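Iron-chelator utilization protein (Thermobifida fusca TM51, PDB 4YHB) binds FAD and a zinc ion and probably reduces ferric siderophores so that their iron can be released and used by the cell. Local coordinates at residues L56-P61 with D124-L129; V135-A140 with R220-A225; Y143-D148 with R157-L162. All coordinates share one frame; numbering follows the deposited sequence.

Contact 1 of 3, residues L56-P61 with D124-L129; sequences LWFPNP and DRLGVL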
loop_
_atom_site.group_PDB
_atom_site.type_symbol
_atom_site.label_atom_id
_atom_site.label_comp_id
_atom_site.label_asym_id
_atom_site.label_seq_id
_atom_site.Cartn_x
_atom_site.Cartn_y
_atom_site.Cartn_z
ATOM N N LEU A 56 -1.057 -2.354 -11.291
ATOM C CA LEU A 56 -2.219 -2.000 -12.087
ATOM C C LEU A 56 -1.782 -1.351 -13.384
ATOM O O LEU A 56 -0.942 -0.443 -13.391
ATOM C CB LEU A 56 -3.147 -1.046 -11.308
ATOM C CG LEU A 56 -3.738 -1.652 -10.034
ATOM C CD1 LEU A 56 -4.703 -0.665 -9.361
ATOM C CD2 LEU A 56 -4.440 -2.986 -10.318
ATOM N N TRP A 57 -2.389 -1.790 -14.479
ATOM C CA TRP A 57 -2.050 -1.305 -15.810
ATOM C C TRP A 57 -3.174 -0.428 -16.347
ATOM O O TRP A 57 -4.299 -0.889 -16.549
ATOM C CB TRP A 57 -1.766 -2.494 -16.757
ATOM C CG TRP A 57 -0.507 -3.248 -16.393
ATOM C CD1 TRP A 57 -0.226 -3.850 -15.197
ATOM C CD2 TRP A 57 0.635 -3.485 -17.236
ATOM N NE1 TRP A 57 1.024 -4.443 -15.246
ATOM C CE2 TRP A 57 1.569 -4.228 -16.479
ATOM C CE3 TRP A 57 0.953 -3.147 -18.556
ATOM C CZ2 TRP A 57 2.802 -4.640 -17.003
ATOM C CZ3 TRP A 57 2.182 -3.553 -19.071
ATOM C CH2 TRP A 57 3.086 -4.289 -18.291
ATOM N N PHE A 58 -2.850 0.845 -16.567
ATOM C CA PHE A 58 -3.839 1.888 -16.826
ATOM C C PHE A 58 -3.938 2.246 -18.309
ATOM O O PHE A 58 -2.957 2.113 -19.050
ATOM C CB PHE A 58 -3.486 3.168 -16.032
ATOM C CG PHE A 58 -3.582 3.022 -14.529
ATOM C CD1 PHE A 58 -4.772 3.294 -13.868
ATOM C CD2 PHE A 58 -2.484 2.622 -13.781
ATOM C CE1 PHE A 58 -4.868 3.174 -12.490
ATOM C CE2 PHE A 58 -2.576 2.490 -12.389
ATOM C CZ PHE A 58 -3.767 2.764 -11.752
ATOM N N PRO A 59 -5.105 2.754 -18.738
ATOM C CA PRO A 59 -5.232 3.328 -20.085
ATOM C C PRO A 59 -4.488 4.657 -20.190
ATOM O O PRO A 59 -4.283 5.318 -19.170
ATOM C CB PRO A 59 -6.742 3.542 -20.234
ATOM C CG PRO A 59 -7.195 3.809 -18.821
ATOM C CD PRO A 59 -6.368 2.858 -17.978
ATOM N N ASN A 60 -4.069 5.029 -21.394
ATOM C CA ASN A 60 -3.578 6.379 -21.638
ATOM C C ASN A 60 -4.765 7.281 -21.933
ATOM O O ASN A 60 -5.480 7.071 -22.916
ATOM C CB ASN A 60 -2.581 6.412 -22.793
ATOM C CG ASN A 60 -1.956 7.785 -22.992
ATOM O OD1 ASN A 60 -2.646 8.804 -23.020
ATOM N ND2 ASN A 60 -0.638 7.813 -23.123
ATOM N N PRO A 61 -4.977 8.295 -21.084
ATOM C CA PRO A 61 -6.122 9.203 -21.203
ATOM C C PRO A 61 -6.116 10.007 -22.501
ATOM O O PRO A 61 -7.174 10.453 -22.950
ATOM C CB PRO A 61 -5.953 10.127 -19.997
ATOM C CG PRO A 61 -4.493 10.116 -19.740
ATOM C CD PRO A 61 -4.064 8.710 -20.006
ATOM N N ASP A 124 -15.129 0.730 -15.740
ATOM C CA ASP A 124 -13.707 0.943 -16.045
ATOM C C ASP A 124 -12.972 -0.370 -15.886
ATOM O O ASP A 124 -13.298 -1.146 -15.000
ATOM C CB ASP A 124 -13.063 1.979 -15.118
ATOM C CG ASP A 124 -13.569 3.388 -15.360
ATOM O OD1 ASP A 124 -14.167 3.636 -16.425
ATOM O OD2 ASP A 124 -13.340 4.254 -14.485
ATOM N N ARG A 125 -11.969 -0.614 -16.720
ATOM C CA ARG A 125 -11.199 -1.845 -16.590
ATOM C C ARG A 125 -9.712 -1.556 -16.407
ATOM O O ARG A 125 -9.195 -0.552 -16.902
ATOM C CB ARG A 125 -11.448 -2.748 -17.811
ATOM C CG ARG A 125 -12.930 -3.113 -17.966
ATOM C CD ARG A 125 -13.254 -3.924 -19.227
ATOM N NE ARG A 125 -14.694 -4.208 -19.304
ATOM C CZ ARG A 125 -15.562 -3.532 -20.056
ATOM N NH1 ARG A 125 -15.154 -2.538 -20.835
ATOM N NH2 ARG A 125 -16.847 -3.870 -20.048
ATOM N N LEU A 126 -9.033 -2.442 -15.682
ATOM C CA LEU A 126 -7.601 -2.334 -15.464
ATOM C C LEU A 126 -6.935 -3.679 -15.665
ATOM O O LEU A 126 -7.493 -4.716 -15.298
ATOM C CB LEU A 126 -7.299 -1.829 -14.049
ATOM C CG LEU A 126 -7.745 -0.412 -13.692
ATOM C CD1 LEU A 126 -7.416 -0.122 -12.217
ATOM C CD2 LEU A 126 -7.069 0.589 -14.619
ATOM N N GLY A 127 -5.736 -3.658 -16.228
ATOM C CA GLY A 127 -4.883 -4.834 -16.205
ATOM C C GLY A 127 -4.365 -5.008 -14.785
ATOM O O GLY A 127 -4.008 -4.033 -14.114
ATOM N N VAL A 128 -4.342 -6.246 -14.310
ATOM C CA VAL A 128 -3.880 -6.524 -12.956
ATOM C C VAL A 128 -2.806 -7.598 -12.990
ATOM O O VAL A 128 -3.067 -8.753 -13.382
ATOM C CB VAL A 128 -5.040 -6.960 -12.039
ATOM C CG1 VAL A 128 -4.523 -7.240 -10.636
ATOM C CG2 VAL A 128 -6.133 -5.871 -12.013
ATOM N N LEU A 129 -1.589 -7.221 -12.602
ATOM C CA LEU A 129 -0.474 -8.168 -12.596
ATOM C C LEU A 129 0.010 -8.457 -11.175
ATOM O O LEU A 129 0.273 -7.536 -10.392
ATOM C CB LEU A 129 0.677 -7.640 -13.463
ATOM C CG LEU A 129 1.922 -8.536 -13.564
ATOM C CD1 LEU A 129 1.591 -9.843 -14.302
ATOM C CD2 LEU A 129 3.048 -7.789 -14.264
#

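Contact 2 of 3, residues V135-A140 with R220-A225; sequences VYYPEA and RVFVWA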
loop_
_atom_site.group_PDB
_atom_site.type_symbol
_atom_site.label_atom_id
_atom_site.label_comp_id
_atom_site.label_asym_id
_atom_site.label_seq_id
_atom_site.Cartn_x
_atom_site.Cartn_y
_atom_site.Cartn_z
ATOM N N VAL A 135 4.867 -12.075 1.783
ATOM C CA VAL A 135 5.855 -12.206 2.852
ATOM C C VAL A 135 5.184 -12.419 4.200
ATOM O O VAL A 135 4.390 -11.579 4.650
ATOM C CB VAL A 135 6.762 -10.968 2.937
ATOM C CG1 VAL A 135 7.851 -11.186 3.979
ATOM C CG2 VAL A 135 7.365 -10.660 1.580
ATOM N N TYR A 136 5.497 -13.548 4.835
ATOM C CA TYR A 136 4.994 -13.859 6.168
ATOM C C TYR A 136 5.963 -13.382 7.244
ATOM O O TYR A 136 7.181 -13.469 7.079
ATOM C CB TYR A 136 4.778 -15.365 6.345
ATOM C CG TYR A 136 3.725 -15.991 5.469
ATOM C CD1 TYR A 136 2.428 -16.169 5.928
ATOM C CD2 TYR A 136 4.037 -16.441 4.192
ATOM C CE1 TYR A 136 1.465 -16.764 5.127
ATOM C CE2 TYR A 136 3.082 -17.031 3.387
ATOM C CZ TYR A 136 1.803 -17.194 3.862
ATOM O OH TYR A 136 0.855 -17.782 3.068
ATOM N N TYR A 137 5.416 -12.899 8.353
ATOM C CA TYR A 137 6.237 -12.514 9.502
ATOM C C TYR A 137 5.812 -13.277 10.749
ATOM O O TYR A 137 4.637 -13.617 10.903
ATOM C CB TYR A 137 6.140 -11.003 9.759
ATOM C CG TYR A 137 6.762 -10.152 8.680
ATOM C CD1 TYR A 137 8.120 -9.862 8.696
ATOM C CD2 TYR A 137 5.989 -9.626 7.646
ATOM C CE1 TYR A 137 8.696 -9.077 7.707
ATOM C CE2 TYR A 137 6.554 -8.841 6.660
ATOM C CZ TYR A 137 7.905 -8.572 6.691
ATOM O OH TYR A 137 8.468 -7.793 5.704
ATOM N N PRO A 138 6.772 -13.548 11.651
ATOM C CA PRO A 138 6.433 -14.094 12.970
ATOM C C PRO A 138 5.636 -13.079 13.784
ATOM O O PRO A 138 5.759 -11.873 13.551
ATOM C CB PRO A 138 7.799 -14.362 13.611
ATOM C CG PRO A 138 8.737 -13.435 12.911
ATOM C CD PRO A 138 8.221 -13.318 11.499
ATOM N N GLU A 139 4.836 -13.559 14.726
ATOM C CA GLU A 139 4.014 -12.669 15.531
ATOM C C GLU A 139 4.869 -11.809 16.448
ATOM O O GLU A 139 5.956 -12.206 16.870
ATOM C CB GLU A 139 2.992 -13.464 16.350
ATOM C CG GLU A 139 1.918 -14.139 15.504
ATOM C CD GLU A 139 0.704 -14.557 16.314
ATOM O OE1 GLU A 139 -0.172 -15.253 15.758
ATOM O OE2 GLU A 139 0.623 -14.187 17.506
ATOM N N ALA A 140 4.370 -10.613 16.731
ATOM C CA ALA A 140 5.003 -9.711 17.676
ATOM C C ALA A 140 3.992 -9.358 18.754
ATOM O O ALA A 140 2.798 -9.598 18.589
ATOM C CB ALA A 140 5.509 -8.460 16.972
ATOM N N ARG A 220 8.049 -8.286 22.487
ATOM C CA ARG A 220 8.564 -8.428 21.135
ATOM C C ARG A 220 7.927 -7.360 20.238
ATOM O O ARG A 220 6.712 -7.351 20.042
ATOM C CB ARG A 220 8.280 -9.830 20.609
ATOM C CG ARG A 220 9.257 -10.300 19.543
ATOM C CD ARG A 220 9.073 -11.789 19.235
ATOM N NE ARG A 220 9.261 -12.642 20.411
ATOM C CZ ARG A 220 9.566 -13.938 20.349
ATOM N NH1 ARG A 220 9.717 -14.528 19.172
ATOM N NH2 ARG A 220 9.723 -14.649 21.459
ATOM N N VAL A 221 8.762 -6.462 19.715
ATOM C CA VAL A 221 8.316 -5.301 18.949
ATOM C C VAL A 221 8.652 -5.423 17.460
ATOM O O VAL A 221 9.738 -5.870 17.086
ATOM C CB VAL A 221 8.962 -4.001 19.497
ATOM C CG1 VAL A 221 8.453 -2.764 18.756
ATOM C CG2 VAL A 221 8.698 -3.875 20.987
ATOM N N PHE A 222 7.715 -5.025 16.605
ATOM C CA PHE A 222 8.025 -4.895 15.188
ATOM C C PHE A 222 7.619 -3.515 14.665
ATOM O O PHE A 222 6.491 -3.069 14.878
ATOM C CB PHE A 222 7.349 -5.988 14.375
ATOM C CG PHE A 222 7.895 -6.109 12.977
ATOM C CD1 PHE A 222 7.353 -5.359 11.941
ATOM C CD2 PHE A 222 8.971 -6.940 12.708
ATOM C CE1 PHE A 222 7.865 -5.457 10.651
ATOM C CE2 PHE A 222 9.492 -7.044 11.424
ATOM C CZ PHE A 222 8.940 -6.303 10.396
ATOM N N VAL A 223 8.558 -2.843 14.004
ATOM C CA VAL A 223 8.328 -1.503 13.470
ATOM C C VAL A 223 8.164 -1.570 11.957
ATOM O O VAL A 223 9.017 -2.117 11.260
ATOM C CB VAL A 223 9.482 -0.544 13.810
ATOM C CG1 VAL A 223 9.181 0.859 13.276
ATOM C CG2 VAL A 223 9.731 -0.514 15.319
ATOM N N TRP A 224 7.061 -1.032 11.447
ATOM C CA TRP A 224 6.827 -1.031 9.998
ATOM C C TRP A 224 6.530 0.386 9.544
ATOM O O TRP A 224 5.652 1.049 10.098
ATOM C CB TRP A 224 5.671 -1.960 9.613
ATOM C CG TRP A 224 5.500 -2.140 8.101
ATOM C CD1 TRP A 224 6.038 -3.132 7.332
ATOM C CD2 TRP A 224 4.735 -1.310 7.203
ATOM N NE1 TRP A 224 5.660 -2.978 6.013
ATOM C CE2 TRP A 224 4.864 -1.867 5.905
ATOM C CE3 TRP A 224 3.963 -0.151 7.366
ATOM C CZ2 TRP A 224 4.242 -1.310 4.782
ATOM C CZ3 TRP A 224 3.342 0.410 6.237
ATOM C CH2 TRP A 224 3.487 -0.179 4.963
ATOM N N ALA A 225 7.269 0.858 8.548
ATOM C CA ALA A 225 7.049 2.204 8.029
ATOM C C ALA A 225 6.995 2.159 6.506
ATOM O O ALA A 225 7.800 1.476 5.870
ATOM C CB ALA A 225 8.135 3.155 8.500
#

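Contact 3 of 3, residues Y143-D148 with R157-L162; sequences YVLLAD and RRIEEL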
loop_
_atom_site.group_PDB
_atom_site.type_symbol
_atom_site.label_atom_id
_atom_site.label_comp_id
_atom_site.label_asym_id
_atom_site.label_seq_id
_atom_site.Cartn_x
_atom_site.Cartn_y
_atom_site.Cartn_z
ATOM N N TYR A 143 3.101 -3.790 17.737
ATOM C CA TYR A 143 3.390 -3.333 16.388
ATOM C C TYR A 143 3.401 -1.816 16.338
ATOM O O TYR A 143 2.454 -1.171 16.775
ATOM C CB TYR A 143 2.357 -3.892 15.401
ATOM C CG TYR A 143 2.330 -5.398 15.317
ATOM C CD1 TYR A 143 3.007 -6.066 14.300
ATOM C CD2 TYR A 143 1.639 -6.156 16.251
ATOM C CE1 TYR A 143 2.988 -7.445 14.217
ATOM C CE2 TYR A 143 1.621 -7.538 16.180
ATOM C CZ TYR A 143 2.295 -8.175 15.158
ATOM O OH TYR A 143 2.279 -9.548 15.079
ATOM N N VAL A 144 4.483 -1.251 15.820
ATOM C CA VAL A 144 4.571 0.182 15.603
ATOM C C VAL A 144 4.474 0.466 14.105
ATOM O O VAL A 144 5.326 0.029 13.333
ATOM C CB VAL A 144 5.876 0.762 16.154
ATOM C CG1 VAL A 144 5.943 2.260 15.880
ATOM C CG2 VAL A 144 5.999 0.475 17.657
ATOM N N LEU A 145 3.430 1.176 13.692
ATOM C CA LEU A 145 3.188 1.411 12.265
ATOM C C LEU A 145 3.227 2.892 11.904
ATOM O O LEU A 145 2.576 3.717 12.548
ATOM C CB LEU A 145 1.839 0.822 11.869
ATOM C CG LEU A 145 1.614 -0.638 12.254
ATOM C CD1 LEU A 145 0.143 -0.938 12.237
ATOM C CD2 LEU A 145 2.333 -1.552 11.284
ATOM N N LEU A 146 4.005 3.223 10.882
ATOM C CA LEU A 146 4.091 4.583 10.366
ATOM C C LEU A 146 3.741 4.558 8.879
ATOM O O LEU A 146 4.193 3.675 8.134
ATOM C CB LEU A 146 5.487 5.169 10.594
ATOM C CG LEU A 146 5.983 5.129 12.045
ATOM C CD1 LEU A 146 7.044 4.063 12.214
ATOM C CD2 LEU A 146 6.520 6.481 12.469
ATOM N N ALA A 147 2.907 5.495 8.443
ATOM C CA ALA A 147 2.466 5.484 7.054
ATOM C C ALA A 147 1.930 6.840 6.643
ATOM O O ALA A 147 1.208 7.475 7.407
ATOM C CB ALA A 147 1.384 4.407 6.839
ATOM N N ASP A 148 2.290 7.292 5.443
ATOM C CA ASP A 148 1.554 8.397 4.832
ATOM C C ASP A 148 0.426 7.759 4.014
ATOM O O ASP A 148 0.228 6.546 4.107
ATOM C CB ASP A 148 2.489 9.312 4.010
ATOM C CG ASP A 148 2.931 8.717 2.659
ATOM O OD1 ASP A 148 2.637 7.545 2.314
ATOM O OD2 ASP A 148 3.605 9.469 1.925
ATOM N N ARG A 157 -4.831 -2.524 6.683
ATOM C CA ARG A 157 -5.106 -3.949 6.516
ATOM C C ARG A 157 -4.434 -4.746 7.626
ATOM O O ARG A 157 -5.029 -5.660 8.182
ATOM C CB ARG A 157 -4.634 -4.465 5.153
ATOM C CG ARG A 157 -4.795 -5.977 5.034
ATOM C CD ARG A 157 -4.538 -6.494 3.635
ATOM N NE ARG A 157 -4.533 -7.963 3.616
ATOM C CZ ARG A 157 -4.272 -8.697 2.540
ATOM N NH1 ARG A 157 -4.008 -8.095 1.388
ATOM N NH2 ARG A 157 -4.278 -10.033 2.613
ATOM N N ARG A 158 -3.193 -4.389 7.939
ATOM C CA ARG A 158 -2.450 -5.007 9.034
ATOM C C ARG A 158 -3.191 -4.858 10.364
ATOM O O ARG A 158 -3.445 -5.841 11.064
ATOM C CB ARG A 158 -1.058 -4.391 9.132
ATOM C CG ARG A 158 -0.222 -4.860 10.318
ATOM C CD ARG A 158 -0.083 -6.355 10.276
ATOM N NE ARG A 158 1.269 -6.810 10.586
ATOM C CZ ARG A 158 1.563 -8.089 10.788
ATOM N NH1 ARG A 158 0.595 -8.994 10.709
ATOM N NH2 ARG A 158 2.810 -8.462 11.054
ATOM N N ILE A 159 -3.551 -3.624 10.694
ATOM C CA ILE A 159 -4.265 -3.347 11.932
ATOM C C ILE A 159 -5.559 -4.153 12.042
ATOM O O ILE A 159 -5.854 -4.718 13.094
ATOM C CB ILE A 159 -4.581 -1.850 12.054
ATOM C CG1 ILE A 159 -3.297 -1.082 12.321
ATOM C CG2 ILE A 159 -5.546 -1.598 13.181
ATOM C CD1 ILE A 159 -3.457 0.428 12.329
ATOM N N GLU A 160 -6.322 -4.235 10.956
ATOM C CA GLU A 160 -7.619 -4.884 11.033
ATOM C C GLU A 160 -7.500 -6.414 11.086
ATOM O O GLU A 160 -8.453 -7.092 11.445
ATOM C CB GLU A 160 -8.506 -4.420 9.871
ATOM C CG GLU A 160 -8.895 -2.941 10.039
ATOM C CD GLU A 160 -9.931 -2.436 9.042
ATOM O OE1 GLU A 160 -10.047 -3.020 7.929
ATOM O OE2 GLU A 160 -10.618 -1.434 9.379
ATOM N N GLU A 161 -6.324 -6.948 10.776
ATOM C CA GLU A 161 -6.108 -8.398 10.789
ATOM C C GLU A 161 -5.402 -8.884 12.066
ATOM O O GLU A 161 -5.300 -10.087 12.316
ATOM C CB GLU A 161 -5.312 -8.818 9.544
ATOM C CG GLU A 161 -6.113 -8.659 8.256
ATOM C CD GLU A 161 -5.336 -9.013 6.985
ATOM O OE1 GLU A 161 -4.120 -9.322 7.072
ATOM O OE2 GLU A 161 -5.958 -8.970 5.895
ATOM N N LEU A 162 -4.926 -7.947 12.877
ATOM C CA LEU A 162 -4.255 -8.290 14.129
ATOM C C LEU A 162 -5.212 -8.947 15.126
ATOM O O LEU A 162 -6.385 -8.576 15.201
ATOM C CB LEU A 162 -3.630 -7.040 14.760
ATOM C CG LEU A 162 -2.381 -6.482 14.080
ATOM C CD1 LEU A 162 -1.940 -5.192 14.735
ATOM C CD2 LEU A 162 -1.249 -7.504 14.099
#

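Contact 1 of 3, residues L56-P61 with D124-L129
Trp57 and Gly127 form an antiparallel hydrogen-bonded pair in the six-stranded antiparallel barrel of the FAD-binding domain, where strand 53-57 runs beside strand 125-129. Trp57 N reaches Gly127 O at 2.8 Å, with an N-H...O angle of 164° and the donor tilted out of the carbonyl plane. In return Gly127 N meets an in-plane lone pair of Trp57 O at 3.1 Å; that same oxygen also accepts a bond from His66. Glycine suits the indole's side of the sheet, since a CB built onto Gly127 would fall 3.0 Å from Trp57 CB, a clash. The indole lies beside Leu129, pointing the same way, and its NE1 sits 3.7 Å from Leu129 CB; NE1 is buried here and has no hydrogen-bond partner in the model. An alanine at Trp57 would probably leave a gap beside Leu129 and strip Tyr86 of the ring it meets.

On the other face, Leu56 and Val128 are a non-hydrogen-bonded pair with side chains side by side. Leu126, the second most covered residue, spreads its two methyls between partners. CD1 touches Leu56 CD1 at 4.0 Å. The other branch approaches Phe58, whose ring meets Trp116 edge-to-face and lies about 6 Å from the bound FAD: Leu126 CD2 stands 3.6 Å from Phe58 CD1 and 4.1 Å from Pro59 CD.

Contact 2 of 3, residues V135-A140 with R220-A225
Tyr137 and Phe222 bring their rings together obliquely, with centroids 5.2 Å apart and planes inclined at 53°. Phe222 CZ comes up to the CD1-CE1 side of the tyrosine ring, 3.9 Å from Tyr137 CE1 and 4.0 Å from Tyr137 CD1. The two side chains cross at about a right angle, and different first torsions place their CG atoms. In Tyr137, CG is anti to the carbonyl carbon and beside the backbone N (chi1 -67°), whereas Phe222 has CG anti to its own backbone N (chi1 -166°). The tyrosine hydroxyl takes no part in the ring contact and is hydrogen-bonded to Glu251 on strand 250-256.

The contact lays the linker that leaves strand 133-136 against the parallel five-stranded sheet of the second domain, consistent with the NAD-binding domain of ferredoxin reductase-like proteins, in which strand 221-226 lies between strands 142-147 and 250-256. No hydrogen bond joins the two segments, so van der Waals contact carries the junction. Ala140 is the most covered residue: its CB sits 3.5 Å from Arg220 O and 4.0 Å from Phe222 CB, while its backbone N is bonded to the hydroxyl of Tyr143.

Arg220 is extended through its first two torsions and then bends at the third, which places NE. Its methylene CD, before that turn, is the atom that approaches the linker, 3.9 Å from Glu139 O.

Contact 3 of 3, residues Y143-D148 with R157-L162
Leu162 and Arg158 both reach the ring of Tyr143, by different kinds of contact. The first is CH-pi: Leu162 CD2 lies over a ring face, 3.8 Å from the centroid and 22° off the normal, displaced toward the rim so that Tyr143 CE2 is its nearest atom at 3.5 Å. The second is a guanidinium contact, in which Arg158 NH2 approaches Tyr143 CE1 at 3.3 Å. Here the ring and guanidinium planes are 66° apart, and it is the guanidinium that offers its face. The arginine chain leaves with CG anti to the backbone N and then bends at its second and third torsions. The hydroxyl of Tyr143 is bonded to Ala140 N.

Purely apolar contact comes from Leu145 and Ile159, which lie alongside each other, pointing opposite ways. Leu145 CD1 stands 3.4 Å from Ile159 CG1, tighter than usual for two carbons.

Strand 142-147 and helix 152-161 open a beta-alpha-beta unit that strand 167-174 completes. The axes of segments 143-147 and 157-161, 10.7 Å apart at closest, run nearer antiparallel than perpendicular, at 153°. Ile159 also touches Phe172 of strand 167-174 and Leu162, just after the helix, touches Val168, placing the helix end on both strands.

How the contacts relate
Contact 1 belongs to the FAD-binding barrel and comes first along the chain; contacts 2 and 3 lie on the other side of the chain's centre, 32 and 28 Å away between centres. Strand 125-129 is followed by strand 133-136, and the chain passes from barrel to parallel sheet by way of that strand and the linker after it, which runs through contact 2 into strand 142-147. Contact 3 falls between the two segments of contact 2 in sequence, and their centres are only 10 Å apart. Strands 142-147 and 221-226 are sheet neighbours, with Trp224 N 2.8 Å from Val144 O, a probable hydrogen bond. Of the three, contact 1 comes nearest to FAD, whose pocket draws on residues between 53 and 265.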